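Local coordinates for copper-transporting ATPase PAA2, chloroplastic (Arabidopsis thaliana, PDB 5LBK), which pumps copper across the chloroplast thylakoid membrane at the expense of ATP, the present chain being its nucleotide-binding N-domain, at residues P5-Y15 with E126-S135; L57-L65 with V75-F85. All coordinates share one frame; numbering follows the deposited sequence. Where two conformers were deposited one is given.

Contact 1. Residues P5-Y15 with E126-S135; sequences PVVSGVASLGY and EGIIGAIAIS
Tyr15 and Glu126 approach from opposite directions, the ring from the loop after strand 7-12, the carboxylate from the residue just ahead of strand 127-134. Tyr15 OH donates a very short hydrogen bond, 2.5 Å, to Glu126 OE1, which sits at the ring edge in its plane; the carboxylate itself is turned 51° from the ring. OE1 is shared with Arg123, which forms a salt bridge to it. One face of the same ring receives Ile129: with CG1 held between the backbone N and the carbonyl carbon (chi1 64°), CD1 folds over the ring at 4.2 Å from its centroid, while CG2 touches Tyr15 CE2 at 3.7 Å. From there the backbones run side by side, strand 7-12 being an edge of the six-stranded antiparallel sheet of the N-domain and 127-134 its neighbour. Ala11 and Ala131 form a hydrogen-bonded pair, Ala11 N reaching Ala131 O at 2.8 Å in the carbonyl plane, and their methyls face helix 91-102. Gly130 must do without a side chain, since a CB would run into Ala11 O. On the other face, towards helices 17-27 and 34-45, Val7 slants across two isoleucines: its CG2 meets Ile134 CD1 at 3.7 Å and Ile132 CG2 at 3.9 Å. The register slips by one residue at a classic beta bulge, where Ser8 N and, weakly, Gly9 N both point at Ala133 O. Within the bulge Ser8 CB lies against Ser135 OG at 3.3 Å; further toward the chain ends Val6 and Ser135 exchange two backbone hydrogen bonds.

Contact 2. Residues L57-L65 with V75-F85; sequences LTEPGFGTL and VGSLEWVSDRF
A chi1 of -178° sends the Trp80 indole away from the backbone N and off helix 78-84, onto the hairpin at Phe62 and Gly63, while Glu59, its CG anti to the carbonyl carbon (chi1 -65°) and its chain extended, brings OE1 to the indole edge. The glycine-rich turn Gly61-Phe62-Gly63 fits the GxG signature of P1B-type N-domains, which in relatives lines the nucleotide pocket. The turn closes in a classic beta bulge, Phe62 N and Gly63 N both donating to Glu59 O. Trp80 NE1 gives Glu59 OE1 a hydrogen bond of 2.8 Å at 155°, lying near the ring plane but meeting the carboxylate from above its own plane. One indole face takes Phe62 CB, 3.6 Å from the five-membered ring centroid, and Gly63 CA, 3.9 Å from that of the six-membered ring; Arg84 CD lies over the opposite face. A CB on Gly63 would collide with Trp80 CZ3 and Gly76 CA. Cutting Trp80 back to an alanine is likely to leave Glu59 OE1 without its N-H donor and to open a gap between the helix and the Phe62-Gly63 backbone. Leu65 CD1 adds a looser touch to Phe85 CZ at 4.2 Å. Next along the strands, Thr64 and Val75 exchange two backbone hydrogen bonds, each 2.9 Å. The strand hands over to the helix at Ser77, the N-cap residue, whose N bonds Phe62 O at 3.1 Å.

Both contacts reach the same six-stranded antiparallel sheet, contact 2 adding helix 78-84, and their centres are about 14 Å apart. Contact 1 pairs the first and last strands of the chain at one edge, bringing the two ends of the domain together; contact 2 lies wholly within the intervening sequence, towards the other edge formed by strand 56-59. Only strand 117-123 separates strand 127-134 of contact 1 from strand 71-76 of contact 2. The two contacts also meet directly: Ile128 CD1 packs on Val81 CG1 of helix 78-84 at 3.3 Å, and Leu78 is close by. The paired chain ends are consistent with an N-domain inserted in the P-domain, as in P-type ATPases generally.

Contact 1. Residues P5-Y15 with E126-S135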
ATOM      1  N   PRO A   5      -4.558   4.219 -16.528  1.00 63.36           N
ATOM      2  CA  PRO A   5      -4.084   4.124 -15.136  1.00 76.03           C
ATOM      3  C   PRO A   5      -3.600   2.731 -14.769  1.00 48.52           C
ATOM      4  O   PRO A   5      -4.405   1.810 -14.596  1.00 53.73           O
ATOM      5  CB  PRO A   5      -5.313   4.500 -14.311  1.00 72.53           C
ATOM      6  CG  PRO A   5      -6.451   4.256 -15.194  1.00 62.50           C
ATOM      7  CD  PRO A   5      -5.979   4.567 -16.584  1.00 71.69           C
ATOM      8  N   VAL A   6      -2.284   2.588 -14.673  1.00 45.42           N
ATOM      9  CA  VAL A   6      -1.655   1.294 -14.460  1.00 52.01           C
ATOM     10  C   VAL A   6      -0.522   1.444 -13.451  1.00 39.92           C
ATOM     11  O   VAL A   6       0.068   2.518 -13.300  1.00 50.13           O
ATOM     12  CB  VAL A   6      -1.146   0.708 -15.806  1.00 72.29           C
ATOM     13  CG1 VAL A   6      -0.058   1.600 -16.419  1.00 67.31           C
ATOM     14  CG2 VAL A   6      -0.663  -0.736 -15.628  1.00 82.64           C
ATOM     15  N   VAL A   7      -0.221   0.357 -12.743  1.00 46.71           N
ATOM     16  CA  VAL A   7       0.907   0.353 -11.805  1.00 37.76           C
ATOM     17  C   VAL A   7       2.198   0.500 -12.600  1.00 44.03           C
ATOM     18  O   VAL A   7       2.439  -0.236 -13.565  1.00 43.06           O
ATOM     19  CB  VAL A   7       0.889  -0.939 -10.966  1.00 37.07           C
ATOM     20  CG1 VAL A   7       2.158  -1.176 -10.228  1.00 32.58           C
ATOM     21  CG2 VAL A   7      -0.308  -0.955  -9.984  1.00 39.10           C
ATOM     22  N   SER A   8       3.030   1.460 -12.209  1.00 33.95           N
ATOM     23  CA  SER A   8       4.301   1.687 -12.875  1.00 34.12           C
ATOM     24  C   SER A   8       5.488   1.230 -12.039  1.00 35.23           C
ATOM     25  O   SER A   8       6.619   1.205 -12.535  1.00 41.67           O
ATOM     26  CB  SER A   8       4.432   3.178 -13.189  1.00 55.19           C
ATOM     27  OG  SER A   8       5.659   3.452 -13.803  1.00 61.12           O
ATOM     28  N   GLY A   9       5.274   0.859 -10.787  1.00 34.35           N
ATOM     29  CA  GLY A   9       6.396   0.467  -9.958  1.00 31.94           C
ATOM     30  C   GLY A   9       5.973   0.186  -8.544  1.00 30.59           C
ATOM     31  O   GLY A   9       4.955   0.700  -8.084  1.00 28.10           O
ATOM     32  N   VAL A  10       6.687  -0.711  -7.887  1.00 25.99           N
ATOM     33  CA  VAL A  10       6.436  -1.078  -6.504  1.00 26.55           C
ATOM     34  C   VAL A  10       7.721  -0.882  -5.731  1.00 24.73           C
ATOM     35  O   VAL A  10       8.693  -1.589  -5.997  1.00 25.80           O
ATOM     36  CB  VAL A  10       5.974  -2.533  -6.371  1.00 27.78           C
ATOM     37  CG1 VAL A  10       5.718  -2.866  -4.923  1.00 36.20           C
ATOM     38  CG2 VAL A  10       4.731  -2.796  -7.256  1.00 30.89           C
ATOM     39  N   ALA A  11       7.704   0.032  -4.751  1.00 25.71           N
ATOM     40  CA  ALA A  11       8.851   0.269  -3.875  1.00 31.82           C
ATOM     41  C   ALA A  11       8.644  -0.391  -2.520  1.00 25.94           C
ATOM     42  O   ALA A  11       7.525  -0.444  -1.995  1.00 25.75           O
ATOM     43  CB  ALA A  11       9.097   1.760  -3.687  1.00 28.60           C
ATOM     44  N   SER A  12       9.707  -0.983  -1.994  1.00 25.82           N
ATOM     45  CA  SER A  12       9.634  -1.635  -0.705  1.00 24.76           C
ATOM     46  C   SER A  12      10.916  -1.412   0.068  1.00 25.87           C
ATOM     47  O   SER A  12      11.963  -1.094  -0.490  1.00 26.88           O
ATOM     48  CB  SER A  12       9.377  -3.115  -0.888  1.00 27.97           C
ATOM     49  OG  SER A  12      10.493  -3.769  -1.394  1.00 35.44           O
ATOM     50  N   LEU A  13      10.856  -1.677   1.355  1.00 27.61           N
ATOM     51  CA  LEU A  13      12.018  -1.569   2.172  1.00 30.88           C
ATOM     52  C   LEU A  13      12.545  -2.987   2.454  1.00 41.56           C
ATOM     53  O   LEU A  13      13.369  -3.466   1.711  1.00 60.95           O
ATOM     54  CB  LEU A  13      11.712  -0.720   3.386  1.00 41.82           C
ATOM     55  CG  LEU A  13      11.487   0.729   3.007  1.00 27.22           C
ATOM     56  CD1 LEU A  13      10.713   1.581   3.989  1.00 41.41           C
ATOM     57  CD2 LEU A  13      12.803   1.398   2.701  1.00 31.35           C
ATOM     58  N   GLY A  14      12.072  -3.688   3.450  1.00 45.94           N
ATOM     59  CA  GLY A  14      12.501  -5.049   3.682  1.00 48.03           C
ATOM     60  C   GLY A  14      11.705  -6.109   2.947  1.00 57.77           C
ATOM     61  O   GLY A  14      12.143  -7.259   2.855  1.00 68.18           O
ATOM     62  N   TYR A  15      10.564  -5.743   2.382  1.00 37.46           N
ATOM     63  CA  TYR A  15       9.616  -6.695   1.830  1.00 35.98           C
ATOM     64  C   TYR A  15       9.873  -6.967   0.365  1.00 39.21           C
ATOM     65  O   TYR A  15      10.355  -6.111  -0.376  1.00 45.25           O
ATOM     66  CB  TYR A  15       8.188  -6.158   1.959  1.00 34.09           C
ATOM     67  CG  TYR A  15       7.512  -6.393   3.306  1.00 48.42           C
ATOM     68  CD1 TYR A  15       6.826  -7.572   3.564  1.00 52.68           C
ATOM     69  CD2 TYR A  15       7.533  -5.419   4.304  1.00 45.88           C
ATOM     70  CE1 TYR A  15       6.188  -7.789   4.788  1.00 53.07           C
ATOM     71  CE2 TYR A  15       6.906  -5.632   5.528  1.00 40.46           C
ATOM     72  CZ  TYR A  15       6.225  -6.805   5.760  1.00 43.49           C
ATOM     73  OH  TYR A  15       5.616  -7.013   6.990  1.00 47.77           O
ATOM     74  N   GLU A 126       5.153  -1.647  12.156  1.00 34.00           N
ATOM     75  CA  GLU A 126       6.260  -1.507  11.224  1.00 34.43           C
ATOM     76  C   GLU A 126       6.307  -0.126  10.595  1.00 36.67           C
ATOM     77  O   GLU A 126       7.358   0.324  10.148  1.00 34.48           O
ATOM     78  CB  GLU A 126       6.153  -2.528  10.086  1.00 43.55           C
ATOM     79  CG  GLU A 126       6.358  -3.959  10.479  1.00 43.92           C
ATOM     80  CD  GLU A 126       6.514  -4.817   9.268  1.00 46.24           C
ATOM     81  OE1 GLU A 126       5.487  -5.287   8.744  1.00 35.84           O
ATOM     82  OE2 GLU A 126       7.664  -4.972   8.804  1.00 46.55           O
ATOM     83  N   GLY A 127       5.170   0.514  10.463  1.00 29.83           N
ATOM     84  CA  GLY A 127       5.123   1.774   9.736  1.00 26.82           C
ATOM     85  C   GLY A 127       5.013   1.571   8.234  1.00 21.53           C
ATOM     86  O   GLY A 127       4.471   0.573   7.758  1.00 26.67           O
ATOM     87  N   ILE A 128       5.581   2.512   7.462  1.00 25.37           N
ATOM     88  CA  ILE A 128       5.476   2.430   6.012  1.00 19.50           C
ATOM     89  C   ILE A 128       6.349   1.278   5.556  1.00 23.27           C
ATOM     90  O   ILE A 128       7.496   1.159   5.993  1.00 28.48           O
ATOM     91  CB  ILE A 128       5.930   3.732   5.331  1.00 24.20           C
ATOM     92  CG1 ILE A 128       5.098   4.945   5.681  1.00 32.83           C
ATOM     93  CG2 ILE A 128       5.959   3.526   3.810  1.00 26.28           C
ATOM     94  CD1 ILE A 128       3.756   4.847   5.224  1.00 31.18           C
ATOM     95  N   ILE A 129       5.806   0.400   4.714  1.00 21.08           N
ATOM     96  CA  ILE A 129       6.546  -0.743   4.214  1.00 25.19           C
ATOM     97  C   ILE A 129       6.728  -0.681   2.703  1.00 28.71           C
ATOM     98  O   ILE A 129       7.505  -1.469   2.154  1.00 26.90           O
ATOM     99  CB  ILE A 129       5.891  -2.089   4.612  1.00 28.54           C
ATOM    100  CG1 ILE A 129       4.501  -2.246   3.982  1.00 33.36           C
ATOM    101  CG2 ILE A 129       5.805  -2.182   6.155  1.00 35.22           C
ATOM    102  CD1 ILE A 129       3.957  -3.621   4.030  1.00 37.25           C
ATOM    103  N   GLY A 130       6.103   0.253   2.013  1.00 25.72           N
ATOM    104  CA  GLY A 130       6.267   0.302   0.573  1.00 24.45           C
ATOM    105  C   GLY A 130       5.354   1.342  -0.015  1.00 22.38           C
ATOM    106  O   GLY A 130       4.657   2.084   0.686  1.00 21.87           O
ATOM    107  N   ALA A 131       5.410   1.419  -1.331  1.00 22.89           N
ATOM    108  CA  ALA A 131       4.626   2.374  -2.074  1.00 23.02           C
ATOM    109  C   ALA A 131       4.383   1.794  -3.457  1.00 26.91           C
ATOM    110  O   ALA A 131       5.201   1.035  -3.992  1.00 28.21           O
ATOM    111  CB  ALA A 131       5.335   3.708  -2.151  1.00 27.10           C
ATOM    112  N   ILE A 132       3.267   2.188  -4.051  1.00 22.93           N
ATOM    113  CA  ILE A 132       2.924   1.799  -5.396  1.00 19.93           C
ATOM    114  C   ILE A 132       2.827   3.048  -6.257  1.00 26.19           C
ATOM    115  O   ILE A 132       2.037   3.955  -5.969  1.00 27.19           O
ATOM    116  CB  ILE A 132       1.620   1.003  -5.422  1.00 27.89           C
ATOM    117  CG1 ILE A 132       1.772  -0.214  -4.501  1.00 32.63           C
ATOM    118  CG2 ILE A 132       1.395   0.560  -6.785  1.00 27.93           C
ATOM    119  CD1 ILE A 132       0.489  -0.848  -4.143  1.00 52.28           C
ATOM    120  N   ALA A 133       3.620   3.091  -7.325  1.00 28.67           N
ATOM    121  CA  ALA A 133       3.552   4.181  -8.283  1.00 27.77           C
ATOM    122  C   ALA A 133       2.534   3.871  -9.375  1.00 26.27           C
ATOM    123  O   ALA A 133       2.551   2.784  -9.964  1.00 36.16           O
ATOM    124  CB  ALA A 133       4.912   4.419  -8.924  1.00 34.37           C
ATOM    125  N   ILE A 134       1.668   4.836  -9.647  1.00 42.26           N
ATOM    126  CA  ILE A 134       0.651   4.730 -10.681  1.00 44.68           C
ATOM    127  C   ILE A 134       0.946   5.759 -11.762  1.00 57.59           C
ATOM    128  O   ILE A 134       1.440   6.855 -11.478  1.00 62.34           O
ATOM    129  CB  ILE A 134      -0.750   4.965 -10.080  1.00 52.34           C
ATOM    130  CG1 ILE A 134      -0.967   4.063  -8.859  1.00 46.87           C
ATOM    131  CG2 ILE A 134      -1.836   4.751 -11.139  1.00 51.64           C
ATOM    132  CD1 ILE A 134      -0.992   2.594  -9.177  1.00 50.71           C
ATOM    133  N   SER A 135       0.626   5.406 -13.005  1.00 47.03           N
ATOM    134  CA  SER A 135       0.746   6.333 -14.132  1.00 47.31           C
ATOM    135  C   SER A 135      -0.603   6.539 -14.820  1.00 52.65           C
ATOM    136  O   SER A 135      -1.251   5.572 -15.191  1.00 54.74           O
ATOM    137  CB  SER A 135       1.773   5.813 -15.146  1.00 61.92           C
ATOM    138  OG  SER A 135       3.067   5.866 -14.575  1.00 68.30           O
TER

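Contact 2. Residues L57-L65 with V75-F85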
ATOM      1  N   LEU A  57     -12.102  -0.233   6.646  1.00 21.02           N
ATOM      2  CA  LEU A  57     -12.498   1.144   6.882  1.00 22.28           C
ATOM      3  C   LEU A  57     -12.003   1.982   5.727  1.00 27.74           C
ATOM      4  O   LEU A  57     -10.818   1.944   5.377  1.00 26.31           O
ATOM      5  CB  LEU A  57     -11.915   1.653   8.196  1.00 23.79           C
ATOM      6  CG  LEU A  57     -12.004   3.147   8.449  1.00 27.73           C
ATOM      7  CD1 LEU A  57     -13.368   3.554   8.889  1.00 29.51           C
ATOM      8  CD2 LEU A  57     -11.020   3.556   9.504  1.00 40.13           C
ATOM      9  N   THR A  58     -12.891   2.744   5.135  1.00 21.59           N
ATOM     10  CA  THR A  58     -12.538   3.645   4.039  1.00 23.26           C
ATOM     11  C   THR A  58     -12.756   5.085   4.482  1.00 28.86           C
ATOM     12  O   THR A  58     -13.852   5.433   4.940  1.00 26.07           O
ATOM     13  CB  THR A  58     -13.389   3.371   2.803  1.00 42.63           C
ATOM     14  OG1 THR A  58     -13.154   2.030   2.367  1.00 37.31           O
ATOM     15  CG2 THR A  58     -13.025   4.338   1.679  1.00 49.88           C
ATOM     16  N   GLU A  59     -11.749   5.928   4.282  1.00 24.99           N
ATOM     17  CA  GLU A  59     -11.826   7.346   4.625  1.00 27.03           C
ATOM     18  C   GLU A  59     -11.668   8.141   3.337  1.00 29.61           C
ATOM     19  O   GLU A  59     -10.550   8.264   2.793  1.00 29.02           O
ATOM     20  CB  GLU A  59     -10.805   7.737   5.694  1.00 28.78           C
ATOM     21  CG  GLU A  59     -11.122   7.038   7.017  1.00 36.85           C
ATOM     22  CD  GLU A  59     -10.497   7.683   8.235  1.00 44.88           C
ATOM     23  OE1 GLU A  59      -9.565   8.495   8.080  1.00 34.74           O
ATOM     24  OE2 GLU A  59     -10.961   7.388   9.366  1.00 48.38           O
ATOM     25  N   PRO A  60     -12.781   8.600   2.758  1.00 32.78           N
ATOM     26  CA  PRO A  60     -12.749   9.184   1.412  1.00 37.47           C
ATOM     27  C   PRO A  60     -11.692  10.263   1.278  1.00 38.75           C
ATOM     28  O   PRO A  60     -11.632  11.196   2.083  1.00 38.25           O
ATOM     29  CB  PRO A  60     -14.164   9.767   1.256  1.00 39.78           C
ATOM     30  CG  PRO A  60     -15.027   8.877   2.127  1.00 47.74           C
ATOM     31  CD  PRO A  60     -14.163   8.511   3.300  1.00 38.63           C
ATOM     32  N   GLY A  61     -10.903  10.173   0.213  1.00 37.18           N
ATOM     33  CA  GLY A  61      -9.834  11.135  -0.052  1.00 38.10           C
ATOM     34  C   GLY A  61      -8.569  10.969   0.762  1.00 34.49           C
ATOM     35  O   GLY A  61      -7.622  11.762   0.582  1.00 38.73           O
ATOM     36  N   PHE A  62      -8.494   9.959   1.620  1.00 31.04           N
ATOM     37  CA  PHE A  62      -7.325   9.667   2.437  1.00 27.98           C
ATOM     38  C   PHE A  62      -6.810   8.258   2.176  1.00 37.30           C
ATOM     39  O   PHE A  62      -5.650   8.101   1.737  1.00 27.49           O
ATOM     40  CB  PHE A  62      -7.651   9.858   3.933  1.00 27.36           C
ATOM     41  CG  PHE A  62      -7.917  11.289   4.306  1.00 30.49           C
ATOM     42  CD1 PHE A  62      -6.862  12.170   4.507  1.00 36.47           C
ATOM     43  CD2 PHE A  62      -9.201  11.756   4.392  1.00 40.42           C
ATOM     44  CE1 PHE A  62      -7.086  13.476   4.826  1.00 45.76           C
ATOM     45  CE2 PHE A  62      -9.456  13.065   4.719  1.00 47.06           C
ATOM     46  CZ  PHE A  62      -8.398  13.933   4.946  1.00 44.60           C
ATOM     47  N   GLY A  63      -7.635   7.232   2.383  1.00 27.57           N
ATOM     48  CA  GLY A  63      -7.192   5.859   2.167  1.00 24.66           C
ATOM     49  C   GLY A  63      -8.110   4.855   2.818  1.00 24.57           C
ATOM     50  O   GLY A  63      -9.192   5.194   3.303  1.00 24.11           O
ATOM     51  N   THR A  64      -7.649   3.607   2.819  1.00 24.64           N
ATOM     52  CA  THR A  64      -8.413   2.450   3.251  1.00 24.43           C
ATOM     53  C   THR A  64      -7.533   1.585   4.129  1.00 26.64           C
ATOM     54  O   THR A  64      -6.323   1.519   3.926  1.00 24.76           O
ATOM     55  CB  THR A  64      -8.921   1.627   2.055  1.00 30.87           C
ATOM     56  OG1 THR A  64      -9.743   2.442   1.226  1.00 30.56           O
ATOM     57  CG2 THR A  64      -9.773   0.471   2.462  1.00 26.22           C
ATOM     58  N   LEU A  65      -8.148   0.975   5.137  1.00 23.82           N
ATOM     59  CA  LEU A  65      -7.448   0.153   6.106  1.00 28.21           C
ATOM     60  C   LEU A  65      -8.220  -1.144   6.292  1.00 22.54           C
ATOM     61  O   LEU A  65      -9.460  -1.115   6.365  1.00 24.51           O
ATOM     62  CB  LEU A  65      -7.352   0.958   7.427  1.00 53.97           C
ATOM     63  CG  LEU A  65      -7.290   0.381   8.845  1.00 45.61           C
ATOM     64  CD1 LEU A  65      -5.806   0.110   9.248  1.00 30.58           C
ATOM     65  CD2 LEU A  65      -7.892   1.322   9.839  1.00 56.98           C
ATOM     66  N   VAL A  75      -3.537   1.696   3.141  1.00 20.72           N
ATOM     67  CA  VAL A  75      -3.154   2.106   1.808  1.00 20.79           C
ATOM     68  C   VAL A  75      -3.762   3.467   1.522  1.00 23.87           C
ATOM     69  O   VAL A  75      -4.958   3.657   1.729  1.00 28.20           O
ATOM     70  CB  VAL A  75      -3.638   1.087   0.747  1.00 28.65           C
ATOM     71  CG1 VAL A  75      -3.163   1.499  -0.618  1.00 26.63           C
ATOM     72  CG2 VAL A  75      -3.101  -0.310   1.038  1.00 29.77           C
ATOM     73  N   GLY A  76      -2.947   4.403   1.053  1.00 22.55           N
ATOM     74  CA  GLY A  76      -3.441   5.772   0.872  1.00 21.52           C
ATOM     75  C   GLY A  76      -2.320   6.767   0.803  1.00 26.11           C
ATOM     76  O   GLY A  76      -1.202   6.443   0.386  1.00 22.15           O
ATOM     77  N   SER A  77      -2.655   8.013   1.134  1.00 20.61           N
ATOM     78  CA  SER A  77      -1.619   9.056   1.082  1.00 25.67           C
ATOM     79  C   SER A  77      -0.559   8.831   2.164  1.00 25.42           C
ATOM     80  O   SER A  77      -0.793   8.194   3.176  1.00 22.26           O
ATOM     81  CB  SER A  77      -2.258  10.422   1.263  1.00 35.32           C
ATOM     82  OG  SER A  77      -2.703  10.479   2.590  1.00 35.12           O
ATOM     83  N   LEU A  78       0.629   9.439   1.967  1.00 22.40           N
ATOM     84  CA  LEU A  78       1.751   9.214   2.881  1.00 26.15           C
ATOM     85  C   LEU A  78       1.418   9.599   4.301  1.00 23.57           C
ATOM     86  O   LEU A  78       1.658   8.825   5.241  1.00 23.87           O
ATOM     87  CB  LEU A  78       2.984  10.010   2.383  1.00 28.74           C
ATOM     88  CG  LEU A  78       4.191  10.016   3.317  1.00 28.06           C
ATOM     89  CD1 LEU A  78       4.590   8.545   3.633  1.00 34.03           C
ATOM     90  CD2 LEU A  78       5.321  10.791   2.664  1.00 28.43           C
ATOM     91  N   GLU A  79       0.877  10.802   4.490  1.00 25.36           N
ATOM     92  CA  GLU A  79       0.676  11.288   5.839  1.00 23.75           C
ATOM     93  C   GLU A  79      -0.385  10.463   6.563  1.00 20.01           C
ATOM     94  O   GLU A  79      -0.219  10.126   7.740  1.00 24.83           O
ATOM     95  CB  GLU A  79       0.309  12.775   5.833  1.00 26.66           C
ATOM     96  CG  GLU A  79       0.290  13.326   7.269  1.00 29.67           C
ATOM     97  CD  GLU A  79      -0.474  14.602   7.400  1.00 53.60           C
ATOM     98  OE1 GLU A  79      -1.017  15.075   6.375  1.00 53.46           O
ATOM     99  OE2 GLU A  79      -0.511  15.127   8.535  1.00 47.14           O
ATOM    100  N   TRP A  80      -1.452  10.092   5.858  1.00 23.60           N
ATOM    101  CA  TRP A  80      -2.551   9.355   6.475  1.00 29.59           C
ATOM    102  C   TRP A  80      -2.130   7.942   6.828  1.00 22.85           C
ATOM    103  O   TRP A  80      -2.428   7.464   7.932  1.00 22.90           O
ATOM    104  CB  TRP A  80      -3.758   9.362   5.540  1.00 23.86           C
ATOM    105  CG  TRP A  80      -4.964   8.673   6.113  1.00 21.89           C
ATOM    106  CD1 TRP A  80      -5.931   9.233   6.892  1.00 24.69           C
ATOM    107  CD2 TRP A  80      -5.360   7.304   5.903  1.00 24.73           C
ATOM    108  NE1 TRP A  80      -6.901   8.295   7.187  1.00 27.61           N
ATOM    109  CE2 TRP A  80      -6.565   7.104   6.599  1.00 27.35           C
ATOM    110  CE3 TRP A  80      -4.803   6.219   5.175  1.00 26.92           C
ATOM    111  CZ2 TRP A  80      -7.218   5.865   6.626  1.00 30.19           C
ATOM    112  CZ3 TRP A  80      -5.459   4.994   5.220  1.00 26.54           C
ATOM    113  CH2 TRP A  80      -6.649   4.838   5.911  1.00 27.46           C
ATOM    114  N   VAL A  81      -1.376   7.264   5.926  1.00 22.75           N
ATOM    115  CA  VAL A  81      -0.859   5.932   6.238  1.00 21.06           C
ATOM    116  C   VAL A  81       0.085   6.027   7.416  1.00 23.13           C
ATOM    117  O   VAL A  81       0.008   5.239   8.368  1.00 21.11           O
ATOM    118  CB  VAL A  81      -0.178   5.312   5.004  1.00 16.61           C
ATOM    119  CG1 VAL A  81       0.536   4.034   5.347  1.00 24.89           C
ATOM    120  CG2 VAL A  81      -1.239   4.998   3.929  1.00 20.50           C
ATOM    121  N   SER A  82       1.008   6.993   7.363  1.00 23.87           N
ATOM    122  CA  SER A  82       1.981   7.112   8.429  1.00 26.72           C
ATOM    123  C   SER A  82       1.293   7.359   9.756  1.00 28.24           C
ATOM    124  O   SER A  82       1.692   6.805  10.797  1.00 25.31           O
ATOM    125  CB  SER A  82       2.942   8.240   8.082  1.00 27.39           C
ATOM    126  OG  SER A  82       3.838   8.465   9.123  1.00 35.99           O
ATOM    127  N   ASP A  83       0.232   8.163   9.741  1.00 25.68           N
ATOM    128  CA  ASP A  83      -0.445   8.545  10.980  1.00 27.40           C
ATOM    129  C   ASP A  83      -1.254   7.405  11.583  1.00 29.71           C
ATOM    130  O   ASP A  83      -1.647   7.482  12.742  1.00 30.90           O
ATOM    131  CB  ASP A  83      -1.406   9.735  10.736  1.00 31.18           C
ATOM    132  CG  ASP A  83      -0.682  11.081  10.640  1.00 42.85           C
ATOM    133  OD1 ASP A  83       0.514  11.170  11.042  1.00 33.83           O
ATOM    134  OD2 ASP A  83      -1.305  12.053  10.140  1.00 30.99           O
ATOM    135  N   ARG A  84      -1.557   6.376  10.805  1.00 24.44           N
ATOM    136  CA  ARG A  84      -2.428   5.304  11.259  0.56 23.40           C
ATOM    137  C   ARG A  84      -1.802   4.465  12.359  1.00 35.91           C
ATOM    138  O   ARG A  84      -2.531   3.901  13.188  1.00 34.72           O
ATOM    139  CB  ARG A  84      -2.823   4.373  10.111  0.56 28.64           C
ATOM    140  CG  ARG A  84      -3.742   4.947   9.049  0.56 21.86           C
ATOM    141  CD  ARG A  84      -4.885   5.813   9.594  0.56 32.74           C
ATOM    142  NE  ARG A  84      -5.859   5.065  10.385  0.56 42.13           N
ATOM    143  CZ  ARG A  84      -7.034   5.558  10.787  0.56 35.30           C
ATOM    144  NH1 ARG A  84      -7.375   6.794  10.462  0.56 39.46           N
ATOM    145  NH2 ARG A  84      -7.866   4.820  11.515  0.56 28.80           N
ATOM    146  N   PHE A  85      -0.463   4.359  12.395  1.00 31.54           N
ATOM    147  CA  PHE A  85       0.206   3.430  13.294  1.00 29.38           C
ATOM    148  C   PHE A  85       1.245   4.148  14.160  1.00 29.86           C
ATOM    149  O   PHE A  85       1.891   5.094  13.717  1.00 31.37           O
ATOM    150  CB  PHE A  85       0.898   2.311  12.498  1.00 33.95           C
ATOM    151  CG  PHE A  85      -0.008   1.654  11.472  1.00 35.10           C
ATOM    152  CD1 PHE A  85      -1.088   0.939  11.881  1.00 42.12           C
ATOM    153  CD2 PHE A  85       0.236   1.768  10.104  1.00 39.67           C
ATOM    154  CE1 PHE A  85      -1.944   0.358  10.952  1.00 42.48           C
ATOM    155  CE2 PHE A  85      -0.644   1.160   9.183  1.00 33.66           C
ATOM    156  CZ  PHE A  85      -1.668   0.467   9.613  1.00 34.21           C
TER
HETATM  157  O   HOH W   1     -10.007   7.910  11.886  1.00 49.28           O